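Local coordinates for C alpha-dehydrogenase (Sphingobium sp. SYK-6, PDB 4YAC), which binds NADH and, as a short-chain dehydrogenase of the lignin beta-aryl ether cleavage pathway, probably oxidises the C alpha alcohol of its substrates, at residues Gln2-Lys7 against Asp240-Asp245; Leu20-Val25 against Arg236-Ala241; Lys24-Glu29 against Leu87-Ala92. All blocks are in the same frame, centred on the assembly; numbering follows the deposited sequence.

Overall arrangement
Interactions 2 and 3 share helix 17-28 and their centres lie about 6 Å apart; interactions 1 and 2 share helix 231-243, with centres about 10 Å apart. All three occupy the same side of the chain's centre. Leu4 of interaction 1 touches Leu239 of interaction 2 through CD1 on each, at 3.5 Å, while Val242 packs on Leu87 to join interaction 1 to interaction 3. Polar links tie interactions 2 and 3: a salt bridge from Arg236 to Glu29, and a probable hydrogen bond between Gln22 and Thr91. The Gln22 side chain is about 8 Å from the bound NADH and that of Cys89 about 12 Å; interaction 1 lies away from the site.

Interaction 1: residues Gln2-Lys7 against Asp240-Asp245; sequences QDLEGK and DAVRND
Apolar packing of Leu4 against Arg243 and Val242 carries most of this contact, which lays the loop ahead of strand 8-12 over the C-terminal end of helix 231-243. Leu4 CD1 sits over one face of the Arg243 guanidinium, offset toward its rim, and lies 4.0 Å from Arg243 NH1. The same methyl lies 4.0 Å from Arg243 CG: the arginine chain is extended from CG to NE, and the turn at chi4 (-86°) sets the guanidinium across, so CG and NH1 both flank it. The other methyl of Leu4 turns to the helix itself, with CD2 4.3 Å from Val242 CG1.

The polar approach is of a different kind. The Gln2 side chain starts away from the helix, but a bend at chi2 (58°) swings its amide round to the carbonyl of Arg243. There OE1 of Gln2 and O of Arg243 stand 3.4 Å apart as two acceptors, without a hydrogen bond.

Hydrogen bonds fix each partner from within. Lys7 NZ reaches back past the turn to Gln2 O at 2.9 Å, while Lys7 N to Leu4 O closes the type II turn, in which Gly6 takes the positive phi. On the helix side Asp240 O accepts both the backbone N of Asn244 and its ND2, the latter at 2.8 Å, and Asp245 closes the helix in a Schellman motif. A backbone bond between Val242 and Met1 anchors the start of the chain to the same helix end.

Across the two segments the chemistry is therefore van der Waals in nature: Leu4 shields one face of a guanidinium without engaging its charge. The oxygen-to-oxygen approach of Gln2 is probably slightly unfavourable, so Gln2 contributes by covering the helix end rather than by a bond.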
ATOM      1  N   GLN A   2      -0.657  -2.676  28.959  1.00 54.38           N
ATOM      2  CA  GLN A   2      -0.071  -3.221  30.181  1.00 70.59           C
ATOM      3  C   GLN A   2      -0.893  -4.365  30.749  1.00 55.79           C
ATOM      4  O   GLN A   2      -2.027  -4.606  30.324  1.00 53.42           O
ATOM      5  CB  GLN A   2       0.082  -2.118  31.225  1.00 91.71           C
ATOM      6  CG  GLN A   2       1.495  -2.004  31.769  1.00107.07           C
ATOM      7  CD  GLN A   2       2.530  -1.735  30.686  1.00113.71           C
ATOM      8  OE1 GLN A   2       2.501  -0.696  30.025  1.00125.61           O
ATOM      9  NE2 GLN A   2       3.449  -2.678  30.498  1.00104.72           N
ATOM     10  N   ASP A   3      -0.281  -5.071  31.698  1.00 66.21           N
ATOM     11  CA  ASP A   3      -0.929  -6.137  32.457  1.00 79.17           C
ATOM     12  C   ASP A   3      -1.580  -7.193  31.559  1.00 94.03           C
ATOM     13  O   ASP A   3      -2.750  -7.533  31.728  1.00122.70           O
ATOM     14  CB  ASP A   3      -1.968  -5.538  33.403  1.00 67.97           C
ATOM     15  CG  ASP A   3      -1.345  -4.643  34.456  1.00 76.22           C
ATOM     16  OD1 ASP A   3      -0.826  -5.171  35.464  1.00 92.32           O
ATOM     17  OD2 ASP A   3      -1.383  -3.407  34.288  1.00 80.48           O
ATOM     18  N   LEU A   4      -0.803  -7.726  30.622  1.00 63.78           N
ATOM     19  CA  LEU A   4      -1.321  -8.653  29.621  1.00 47.20           C
ATOM     20  C   LEU A   4      -1.821  -9.970  30.211  1.00 45.13           C
ATOM     21  O   LEU A   4      -2.584 -10.682  29.564  1.00 40.31           O
ATOM     22  CB  LEU A   4      -0.242  -8.944  28.576  1.00 42.32           C
ATOM     23  CG  LEU A   4       0.257  -7.749  27.758  1.00 45.03           C
ATOM     24  CD1 LEU A   4       1.362  -8.187  26.808  1.00 45.19           C
ATOM     25  CD2 LEU A   4      -0.876  -7.105  26.978  1.00 56.96           C
ATOM     26  N   GLU A   5      -1.397 -10.298  31.427  1.00 47.89           N
ATOM     27  CA  GLU A   5      -1.803 -11.562  32.043  1.00 38.68           C
ATOM     28  C   GLU A   5      -3.321 -11.657  32.166  1.00 40.34           C
ATOM     29  O   GLU A   5      -3.960 -10.785  32.749  1.00 41.30           O
ATOM     30  CB  GLU A   5      -1.168 -11.733  33.424  1.00 43.15           C
ATOM     31  CG  GLU A   5      -1.530 -13.058  34.084  1.00 53.02           C
ATOM     32  CD  GLU A   5      -0.817 -13.272  35.403  1.00103.47           C
ATOM     33  OE1 GLU A   5      -0.247 -12.298  35.938  1.00138.54           O
ATOM     34  OE2 GLU A   5      -0.827 -14.414  35.904  1.00125.92           O
ATOM     35  N   GLY A   6      -3.887 -12.719  31.605  1.00 35.17           N
ATOM     36  CA  GLY A   6      -5.317 -12.951  31.674  1.00 38.51           C
ATOM     37  C   GLY A   6      -6.116 -12.251  30.591  1.00 38.04           C
ATOM     38  O   GLY A   6      -7.307 -12.506  30.428  1.00 37.16           O
ATOM     39  N   LYS A   7      -5.472 -11.359  29.847  1.00 35.11           N
ATOM     40  CA  LYS A   7      -6.151 -10.674  28.758  1.00 29.33           C
ATOM     41  C   LYS A   7      -6.195 -11.587  27.538  1.00 31.76           C
ATOM     42  O   LYS A   7      -5.450 -12.564  27.457  1.00 34.89           O
ATOM     43  CB  LYS A   7      -5.464  -9.349  28.435  1.00 35.89           C
ATOM     44  CG  LYS A   7      -5.663  -8.305  29.524  1.00 36.26           C
ATOM     45  CD  LYS A   7      -5.153  -6.931  29.131  1.00 45.91           C
ATOM     46  CE  LYS A   7      -5.298  -5.960  30.295  1.00 67.76           C
ATOM     47  NZ  LYS A   7      -4.918  -4.570  29.938  1.00101.49           N
ATOM     48  N   ASP A 240       7.297  -7.226  23.180  1.00 34.24           N
ATOM     49  CA  ASP A 240       7.934  -6.028  23.686  1.00 36.78           C
ATOM     50  C   ASP A 240       7.326  -4.769  23.063  1.00 41.00           C
ATOM     51  O   ASP A 240       7.191  -3.742  23.731  1.00 40.58           O
ATOM     52  CB  ASP A 240       9.439  -6.109  23.431  1.00 40.75           C
ATOM     53  CG  ASP A 240      10.114  -4.770  23.487  1.00 60.67           C
ATOM     54  OD1 ASP A 240      10.388  -4.281  24.603  1.00 53.02           O
ATOM     55  OD2 ASP A 240      10.386  -4.205  22.407  1.00 97.57           O
ATOM     56  N   ALA A 241       6.934  -4.858  21.794  1.00 38.32           N
ATOM     57  CA  ALA A 241       6.316  -3.730  21.101  1.00 40.13           C
ATOM     58  C   ALA A 241       4.914  -3.441  21.635  1.00 35.48           C
ATOM     59  O   ALA A 241       4.523  -2.283  21.780  1.00 38.92           O
ATOM     60  CB  ALA A 241       6.259  -3.998  19.598  1.00 34.31           C
ATOM     61  N   VAL A 242       4.156  -4.497  21.910  1.00 32.34           N
ATOM     62  CA  VAL A 242       2.810  -4.357  22.456  1.00 36.02           C
ATOM     63  C   VAL A 242       2.848  -3.728  23.850  1.00 51.19           C
ATOM     64  O   VAL A 242       2.089  -2.803  24.140  1.00 62.26           O
ATOM     65  CB  VAL A 242       2.093  -5.723  22.526  1.00 36.49           C
ATOM     66  CG1 VAL A 242       0.750  -5.608  23.254  1.00 37.00           C
ATOM     67  CG2 VAL A 242       1.890  -6.282  21.132  1.00 30.48           C
ATOM     68  N   ARG A 243       3.729  -4.237  24.708  1.00 48.25           N
ATOM     69  CA  ARG A 243       3.857  -3.726  26.073  1.00 35.36           C
ATOM     70  C   ARG A 243       4.182  -2.240  26.086  1.00 52.75           C
ATOM     71  O   ARG A 243       3.635  -1.479  26.888  1.00 49.06           O
ATOM     72  CB  ARG A 243       4.947  -4.479  26.841  1.00 41.58           C
ATOM     73  CG  ARG A 243       4.601  -5.901  27.250  1.00 49.00           C
ATOM     74  CD  ARG A 243       5.549  -6.368  28.348  1.00 53.81           C
ATOM     75  NE  ARG A 243       5.576  -7.818  28.513  1.00 69.46           N
ATOM     76  CZ  ARG A 243       4.729  -8.511  29.269  1.00 72.25           C
ATOM     77  NH1 ARG A 243       3.759  -7.897  29.936  1.00 71.65           N
ATOM     78  NH2 ARG A 243       4.852  -9.828  29.354  1.00 54.50           N
ATOM     79  N   ASN A 244       5.082  -1.838  25.196  1.00 38.83           N
ATOM     80  CA  ASN A 244       5.565  -0.465  25.156  1.00 46.84           C
ATOM     81  C   ASN A 244       4.867   0.376  24.092  1.00 41.21           C
ATOM     82  O   ASN A 244       5.229   1.533  23.870  1.00 45.45           O
ATOM     83  CB  ASN A 244       7.075  -0.455  24.929  1.00 45.41           C
ATOM     84  CG  ASN A 244       7.834  -1.061  26.093  1.00 57.11           C
ATOM     85  OD1 ASN A 244       8.063  -0.400  27.106  1.00 80.99           O
ATOM     86  ND2 ASN A 244       8.219  -2.323  25.959  1.00 60.48           N
ATOM     87  N   ASP A 245       3.863  -0.212  23.445  1.00 37.31           N
ATOM     88  CA  ASP A 245       3.011   0.508  22.503  1.00 39.23           C
ATOM     89  C   ASP A 245       3.834   1.161  21.389  1.00 39.84           C
ATOM     90  O   ASP A 245       3.697   2.355  21.117  1.00 41.84           O
ATOM     91  CB  ASP A 245       2.179   1.562  23.248  1.00 50.31           C
ATOM     92  CG  ASP A 245       1.037   2.111  22.411  1.00 82.20           C
ATOM     93  OD1 ASP A 245       0.740   1.535  21.344  1.00 81.42           O
ATOM     94  OD2 ASP A 245       0.429   3.118  22.828  1.00109.32           O
TER

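Interaction 2: residues Leu20-Val25 against Arg236-Ala241; sequences LGQAKV and RVVLDA
Val25 packs against Arg236 and Leu239 where two helices, 17-28 and 231-243, lie on the same face of the parallel sheet of the Rossmann fold of this short-chain dehydrogenase. The axes of segments 20-25 and 236-241 approach to 9.3 Å and cross at -59°, so the contact is confined to a few side chains.

Val25 takes the central place and uses both branches. Its CG1 lies anti to the backbone N (chi1 172°) and meets Leu239, 3.8 Å from CD2, with the CB of Leu239 scarcely farther away. Its CG2, set beside the backbone N, turns instead to the backbone of the other helix, 4.0 Å from Arg236 N. The CG of Arg236 rides against both valine methyls, at 4.1 Å from each of CG1 and CG2 of Val25, and the two side chains cross at about a right angle. Of the Arg236 side chain, it is CG that meets Val25, while NE forms a salt bridge with Glu29.

A turn earlier on helix 17-28, Gln22 stretches toward Val238. The two side chains again cross at about a right angle, and Leu185 of strand 180-185 touches both from the sheet. This buried amide has polar partners elsewhere: its OE1 is bonded to Thr91 OG1 and its NE2 weakly to Thr142 OG1. The extended chain beyond CG (chi2 174°) also brings Gln22 NE2 up against the Val238 CG2 methyl, at 3.8 Å.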
ATOM      1  N   LEU A  20       2.240 -18.631  14.864  1.00 24.69           N
ATOM      2  CA  LEU A  20       2.349 -19.610  15.942  1.00 24.66           C
ATOM      3  C   LEU A  20       3.400 -19.153  16.948  1.00 29.52           C
ATOM      4  O   LEU A  20       3.224 -19.309  18.156  1.00 27.83           O
ATOM      5  CB  LEU A  20       2.698 -20.992  15.392  1.00 29.15           C
ATOM      6  CG  LEU A  20       2.997 -22.088  16.418  1.00 31.26           C
ATOM      7  CD1 LEU A  20       1.848 -22.247  17.397  1.00 30.75           C
ATOM      8  CD2 LEU A  20       3.277 -23.403  15.715  1.00 35.91           C
ATOM      9  N   GLY A  21       4.488 -18.579  16.448  1.00 29.53           N
ATOM     10  CA  GLY A  21       5.518 -18.019  17.303  1.00 29.60           C
ATOM     11  C   GLY A  21       4.960 -16.924  18.192  1.00 37.46           C
ATOM     12  O   GLY A  21       5.302 -16.830  19.370  1.00 34.92           O
ATOM     13  N   GLN A  22       4.091 -16.094  17.625  1.00 35.42           N
ATOM     14  CA  GLN A  22       3.439 -15.045  18.398  1.00 33.58           C
ATOM     15  C   GLN A  22       2.530 -15.662  19.457  1.00 28.79           C
ATOM     16  O   GLN A  22       2.567 -15.266  20.620  1.00 31.58           O
ATOM     17  CB  GLN A  22       2.651 -14.111  17.473  1.00 31.01           C
ATOM     18  CG  GLN A  22       3.561 -13.292  16.561  1.00 29.78           C
ATOM     19  CD  GLN A  22       2.811 -12.460  15.535  1.00 31.67           C
ATOM     20  OE1 GLN A  22       1.586 -12.519  15.436  1.00 27.07           O
ATOM     21  NE2 GLN A  22       3.555 -11.686  14.750  1.00 31.50           N
ATOM     22  N   ALA A  23       1.736 -16.647  19.054  1.00 29.62           N
ATOM     23  CA  ALA A  23       0.821 -17.326  19.969  1.00 29.53           C
ATOM     24  C   ALA A  23       1.555 -17.951  21.155  1.00 32.29           C
ATOM     25  O   ALA A  23       1.115 -17.829  22.304  1.00 33.91           O
ATOM     26  CB  ALA A  23       0.028 -18.391  19.221  1.00 30.29           C
ATOM     27  N   LYS A  24       2.671 -18.620  20.880  1.00 30.80           N
ATOM     28  CA  LYS A  24       3.439 -19.287  21.928  1.00 29.66           C
ATOM     29  C   LYS A  24       3.914 -18.300  22.983  1.00 35.83           C
ATOM     30  O   LYS A  24       3.760 -18.532  24.187  1.00 33.37           O
ATOM     31  CB  LYS A  24       4.647 -20.012  21.337  1.00 35.11           C
ATOM     32  CG  LYS A  24       4.321 -21.297  20.607  1.00 36.82           C
ATOM     33  CD  LYS A  24       5.597 -21.971  20.110  1.00 44.32           C
ATOM     34  CE  LYS A  24       5.305 -23.246  19.335  1.00 43.09           C
ATOM     35  NZ  LYS A  24       6.549 -23.881  18.810  1.00 64.67           N
ATOM     36  N   VAL A  25       4.503 -17.202  22.526  1.00 33.50           N
ATOM     37  CA  VAL A  25       5.046 -16.188  23.424  1.00 31.40           C
ATOM     38  C   VAL A  25       3.938 -15.522  24.230  1.00 35.00           C
ATOM     39  O   VAL A  25       4.102 -15.268  25.422  1.00 34.22           O
ATOM     40  CB  VAL A  25       5.838 -15.115  22.643  1.00 37.66           C
ATOM     41  CG1 VAL A  25       6.242 -13.953  23.547  1.00 34.53           C
ATOM     42  CG2 VAL A  25       7.075 -15.734  22.002  1.00 33.07           C
ATOM     43  N   ARG A 236       8.886 -12.493  20.653  1.00 37.81           N
ATOM     44  CA  ARG A 236       9.298 -11.682  21.789  1.00 34.74           C
ATOM     45  C   ARG A 236       9.481 -10.220  21.396  1.00 44.42           C
ATOM     46  O   ARG A 236       9.226  -9.324  22.198  1.00 37.99           O
ATOM     47  CB  ARG A 236      10.583 -12.244  22.399  1.00 38.44           C
ATOM     48  CG  ARG A 236      10.344 -13.552  23.117  1.00 49.19           C
ATOM     49  CD  ARG A 236      11.623 -14.219  23.573  1.00 55.15           C
ATOM     50  NE  ARG A 236      11.316 -15.376  24.411  1.00 54.10           N
ATOM     51  CZ  ARG A 236      11.922 -16.559  24.344  1.00 59.23           C
ATOM     52  NH1 ARG A 236      12.899 -16.782  23.474  1.00 64.05           N
ATOM     53  NH2 ARG A 236      11.544 -17.529  25.165  1.00 67.78           N
ATOM     54  N   VAL A 237       9.923  -9.981  20.164  1.00 57.13           N
ATOM     55  CA  VAL A 237      10.007  -8.623  19.639  1.00 50.07           C
ATOM     56  C   VAL A 237       8.614  -8.006  19.638  1.00 39.35           C
ATOM     57  O   VAL A 237       8.434  -6.844  20.001  1.00 37.32           O
ATOM     58  CB  VAL A 237      10.597  -8.594  18.207  1.00 46.70           C
ATOM     59  CG1 VAL A 237      10.510  -7.189  17.603  1.00 44.86           C
ATOM     60  CG2 VAL A 237      12.034  -9.079  18.216  1.00 45.71           C
ATOM     61  N   VAL A 238       7.633  -8.801  19.227  1.00 34.09           N
ATOM     62  CA  VAL A 238       6.250  -8.349  19.179  1.00 31.53           C
ATOM     63  C   VAL A 238       5.747  -8.045  20.577  1.00 36.48           C
ATOM     64  O   VAL A 238       5.155  -6.994  20.816  1.00 37.30           O
ATOM     65  CB  VAL A 238       5.339  -9.400  18.519  1.00 32.04           C
ATOM     66  CG1 VAL A 238       3.867  -9.129  18.831  1.00 36.75           C
ATOM     67  CG2 VAL A 238       5.567  -9.412  17.027  1.00 38.29           C
ATOM     68  N   LEU A 239       5.979  -8.980  21.492  1.00 42.17           N
ATOM     69  CA  LEU A 239       5.528  -8.826  22.868  1.00 44.86           C
ATOM     70  C   LEU A 239       6.027  -7.508  23.433  1.00 42.83           C
ATOM     71  O   LEU A 239       5.281  -6.756  24.057  1.00 44.98           O
ATOM     72  CB  LEU A 239       6.019  -9.988  23.730  1.00 41.27           C
ATOM     73  CG  LEU A 239       5.701  -9.881  25.224  1.00 39.15           C
ATOM     74  CD1 LEU A 239       4.200  -9.771  25.455  1.00 36.64           C
ATOM     75  CD2 LEU A 239       6.272 -11.073  25.966  1.00 41.75           C
ATOM     76  N   ASP A 240       7.297  -7.226  23.180  1.00 34.24           N
ATOM     77  CA  ASP A 240       7.934  -6.028  23.686  1.00 36.78           C
ATOM     78  C   ASP A 240       7.326  -4.769  23.063  1.00 41.00           C
ATOM     79  O   ASP A 240       7.191  -3.742  23.731  1.00 40.58           O
ATOM     80  CB  ASP A 240       9.439  -6.109  23.431  1.00 40.75           C
ATOM     81  CG  ASP A 240      10.114  -4.770  23.487  1.00 60.67           C
ATOM     82  OD1 ASP A 240      10.388  -4.281  24.603  1.00 53.02           O
ATOM     83  OD2 ASP A 240      10.386  -4.205  22.407  1.00 97.57           O
ATOM     84  N   ALA A 241       6.934  -4.858  21.794  1.00 38.32           N
ATOM     85  CA  ALA A 241       6.316  -3.730  21.101  1.00 40.13           C
ATOM     86  C   ALA A 241       4.914  -3.441  21.635  1.00 35.48           C
ATOM     87  O   ALA A 241       4.523  -2.283  21.780  1.00 38.92           O
ATOM     88  CB  ALA A 241       6.259  -3.998  19.598  1.00 34.31           C
TER

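Interaction 3: residues Lys24-Glu29 against Leu87-Ala92; sequences KVLAEE and LLCNTA
Leu26 and Leu87 cross at about a right angle, with Leu87 CD2 set against both methyls of the Leu26 fork. Leu87 CD2 is 3.9 Å from Leu26 CD1 and 4.0 Å from Leu26 CD2, an almost even spacing. The conformation of Leu87 delivers that branch: CG stands anti to the backbone N (chi1 171°), beside the carbonyl carbon, and from there CD2 extends toward the helix. Leu26 CD1 has a second neighbour two residues along the strand, Cys89 SG, at 4.0 Å, so one methyl spans two consecutive positions on the same strand face.

This is helix-on-sheet packing in the core of the Rossmann fold: helix 17-28, the first of the fold, covers strand 87-90, which runs between strands 8-12 and 137-142. The nearest CA atoms, those of Leu26 and Leu87, are 10.0 Å apart, and Leu26, Leu87 and Cys89 meet in the layer between the backbones. At the end of the strand, Asn90 begins the Asn-Thr-Ala-Gly form of the short-chain dehydrogenase Asn-Asn-Ala-Gly motif, with its ND2 bonded to Leu140 O of the adjoining strand.

Cys89 keeps SG beside its backbone N (chi1 -61°), which points the sulfur at Leu26 CD1, and in addition to Leu26 its side chain touches Gln22 of the same helix and Leu140 of strand 137-142.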
ATOM      1  N   LYS A  24       2.671 -18.620  20.880  1.00 30.80           N
ATOM      2  CA  LYS A  24       3.439 -19.287  21.928  1.00 29.66           C
ATOM      3  C   LYS A  24       3.914 -18.300  22.983  1.00 35.83           C
ATOM      4  O   LYS A  24       3.760 -18.532  24.187  1.00 33.37           O
ATOM      5  CB  LYS A  24       4.647 -20.012  21.337  1.00 35.11           C
ATOM      6  CG  LYS A  24       4.321 -21.297  20.607  1.00 36.82           C
ATOM      7  CD  LYS A  24       5.597 -21.971  20.110  1.00 44.32           C
ATOM      8  CE  LYS A  24       5.305 -23.246  19.335  1.00 43.09           C
ATOM      9  NZ  LYS A  24       6.549 -23.881  18.810  1.00 64.67           N
ATOM     10  N   VAL A  25       4.503 -17.202  22.526  1.00 33.50           N
ATOM     11  CA  VAL A  25       5.046 -16.188  23.424  1.00 31.40           C
ATOM     12  C   VAL A  25       3.938 -15.522  24.230  1.00 35.00           C
ATOM     13  O   VAL A  25       4.102 -15.268  25.422  1.00 34.22           O
ATOM     14  CB  VAL A  25       5.838 -15.115  22.643  1.00 37.66           C
ATOM     15  CG1 VAL A  25       6.242 -13.953  23.547  1.00 34.53           C
ATOM     16  CG2 VAL A  25       7.075 -15.734  22.002  1.00 33.07           C
ATOM     17  N   LEU A  26       2.808 -15.243  23.588  1.00 31.87           N
ATOM     18  CA  LEU A  26       1.709 -14.581  24.280  1.00 29.63           C
ATOM     19  C   LEU A  26       1.060 -15.514  25.307  1.00 36.23           C
ATOM     20  O   LEU A  26       0.714 -15.087  26.411  1.00 34.54           O
ATOM     21  CB  LEU A  26       0.667 -14.081  23.270  1.00 32.64           C
ATOM     22  CG  LEU A  26       1.170 -12.986  22.320  1.00 31.97           C
ATOM     23  CD1 LEU A  26       0.155 -12.721  21.215  1.00 28.64           C
ATOM     24  CD2 LEU A  26       1.480 -11.703  23.074  1.00 38.42           C
ATOM     25  N   ALA A  27       0.918 -16.788  24.955  1.00 37.48           N
ATOM     26  CA  ALA A  27       0.274 -17.763  25.836  1.00 35.81           C
ATOM     27  C   ALA A  27       1.172 -18.179  26.998  1.00 33.81           C
ATOM     28  O   ALA A  27       0.702 -18.368  28.126  1.00 32.49           O
ATOM     29  CB  ALA A  27      -0.138 -18.992  25.037  1.00 37.57           C
ATOM     30  N   GLU A  28       2.463 -18.322  26.725  1.00 35.23           N
ATOM     31  CA  GLU A  28       3.394 -18.871  27.707  1.00 34.28           C
ATOM     32  C   GLU A  28       4.010 -17.786  28.579  1.00 43.72           C
ATOM     33  O   GLU A  28       3.797 -17.767  29.790  1.00 62.24           O
ATOM     34  CB  GLU A  28       4.491 -19.667  27.001  1.00 40.48           C
ATOM     35  CG  GLU A  28       3.970 -20.908  26.297  1.00 37.11           C
ATOM     36  CD  GLU A  28       5.074 -21.736  25.672  1.00 41.19           C
ATOM     37  OE1 GLU A  28       5.896 -22.300  26.426  1.00 36.66           O
ATOM     38  OE2 GLU A  28       5.120 -21.823  24.424  1.00 42.25           O
ATOM     39  N   GLU A  29       4.768 -16.881  27.969  1.00 36.81           N
ATOM     40  CA  GLU A  29       5.448 -15.836  28.731  1.00 43.80           C
ATOM     41  C   GLU A  29       4.471 -14.798  29.272  1.00 47.02           C
ATOM     42  O   GLU A  29       4.422 -14.548  30.476  1.00 44.22           O
ATOM     43  CB  GLU A  29       6.500 -15.136  27.870  1.00 43.18           C
ATOM     44  CG  GLU A  29       7.548 -16.065  27.293  1.00 62.25           C
ATOM     45  CD  GLU A  29       8.560 -15.333  26.441  1.00 76.08           C
ATOM     46  OE1 GLU A  29       8.762 -14.120  26.662  1.00 90.93           O
ATOM     47  OE2 GLU A  29       9.150 -15.972  25.546  1.00 77.70           O
ATOM     48  N   LEU A  87      -6.163  -7.991  22.397  1.00 29.43           N
ATOM     49  CA  LEU A  87      -5.078  -7.881  21.428  1.00 29.88           C
ATOM     50  C   LEU A  87      -5.429  -8.666  20.177  1.00 32.73           C
ATOM     51  O   LEU A  87      -5.668  -9.869  20.243  1.00 25.88           O
ATOM     52  CB  LEU A  87      -3.767  -8.397  22.030  1.00 28.86           C
ATOM     53  CG  LEU A  87      -2.561  -8.570  21.094  1.00 25.22           C
ATOM     54  CD1 LEU A  87      -2.160  -7.246  20.470  1.00 27.73           C
ATOM     55  CD2 LEU A  87      -1.395  -9.168  21.866  1.00 28.57           C
ATOM     56  N   LEU A  88      -5.474  -7.977  19.042  1.00 32.65           N
ATOM     57  CA  LEU A  88      -5.700  -8.624  17.754  1.00 26.03           C
ATOM     58  C   LEU A  88      -4.397  -8.654  16.965  1.00 28.61           C
ATOM     59  O   LEU A  88      -3.795  -7.608  16.720  1.00 26.42           O
ATOM     60  CB  LEU A  88      -6.783  -7.892  16.961  1.00 23.26           C
ATOM     61  CG  LEU A  88      -6.968  -8.361  15.513  1.00 22.13           C
ATOM     62  CD1 LEU A  88      -7.490  -9.786  15.472  1.00 26.28           C
ATOM     63  CD2 LEU A  88      -7.896  -7.421  14.755  1.00 27.81           C
ATOM     64  N   CYS A  89      -3.970  -9.853  16.576  1.00 26.31           N
ATOM     65  CA  CYS A  89      -2.744 -10.026  15.807  1.00 23.95           C
ATOM     66  C   CYS A  89      -3.109 -10.494  14.408  1.00 23.38           C
ATOM     67  O   CYS A  89      -3.398 -11.674  14.195  1.00 27.78           O
ATOM     68  CB  CYS A  89      -1.798 -11.029  16.478  1.00 28.12           C
ATOM     69  SG  CYS A  89      -1.242 -10.554  18.126  1.00 26.55           S
ATOM     70  N   ASN A  90      -3.117  -9.559  13.465  1.00 26.71           N
ATOM     71  CA  ASN A  90      -3.382  -9.872  12.067  1.00 27.33           C
ATOM     72  C   ASN A  90      -2.092 -10.316  11.392  1.00 25.99           C
ATOM     73  O   ASN A  90      -1.361  -9.492  10.845  1.00 26.55           O
ATOM     74  CB  ASN A  90      -3.967  -8.661  11.338  1.00 26.02           C
ATOM     75  CG  ASN A  90      -5.190  -8.089  12.026  1.00 24.56           C
ATOM     76  OD1 ASN A  90      -6.301  -8.590  11.866  1.00 23.57           O
ATOM     77  ND2 ASN A  90      -4.992  -7.017  12.781  1.00 26.20           N
ATOM     78  N   THR A  91      -1.813 -11.618  11.427  1.00 24.82           N
ATOM     79  CA  THR A  91      -0.498 -12.120  11.042  1.00 23.61           C
ATOM     80  C   THR A  91      -0.549 -13.129   9.897  1.00 27.40           C
ATOM     81  O   THR A  91       0.443 -13.305   9.189  1.00 29.45           O
ATOM     82  CB  THR A  91       0.200 -12.732  12.275  1.00 26.30           C
ATOM     83  OG1 THR A  91       0.321 -11.715  13.275  1.00 29.70           O
ATOM     84  CG2 THR A  91       1.592 -13.262  11.945  1.00 29.01           C
ATOM     85  N   ALA A  92      -1.694 -13.770   9.696  1.00 25.25           N
ATOM     86  CA  ALA A  92      -1.839 -14.700   8.577  1.00 24.56           C
ATOM     87  C   ALA A  92      -1.470 -14.009   7.276  1.00 24.63           C
ATOM     88  O   ALA A  92      -1.773 -12.837   7.072  1.00 26.22           O
ATOM     89  CB  ALA A  92      -3.256 -15.238   8.502  1.00 26.43           C
TER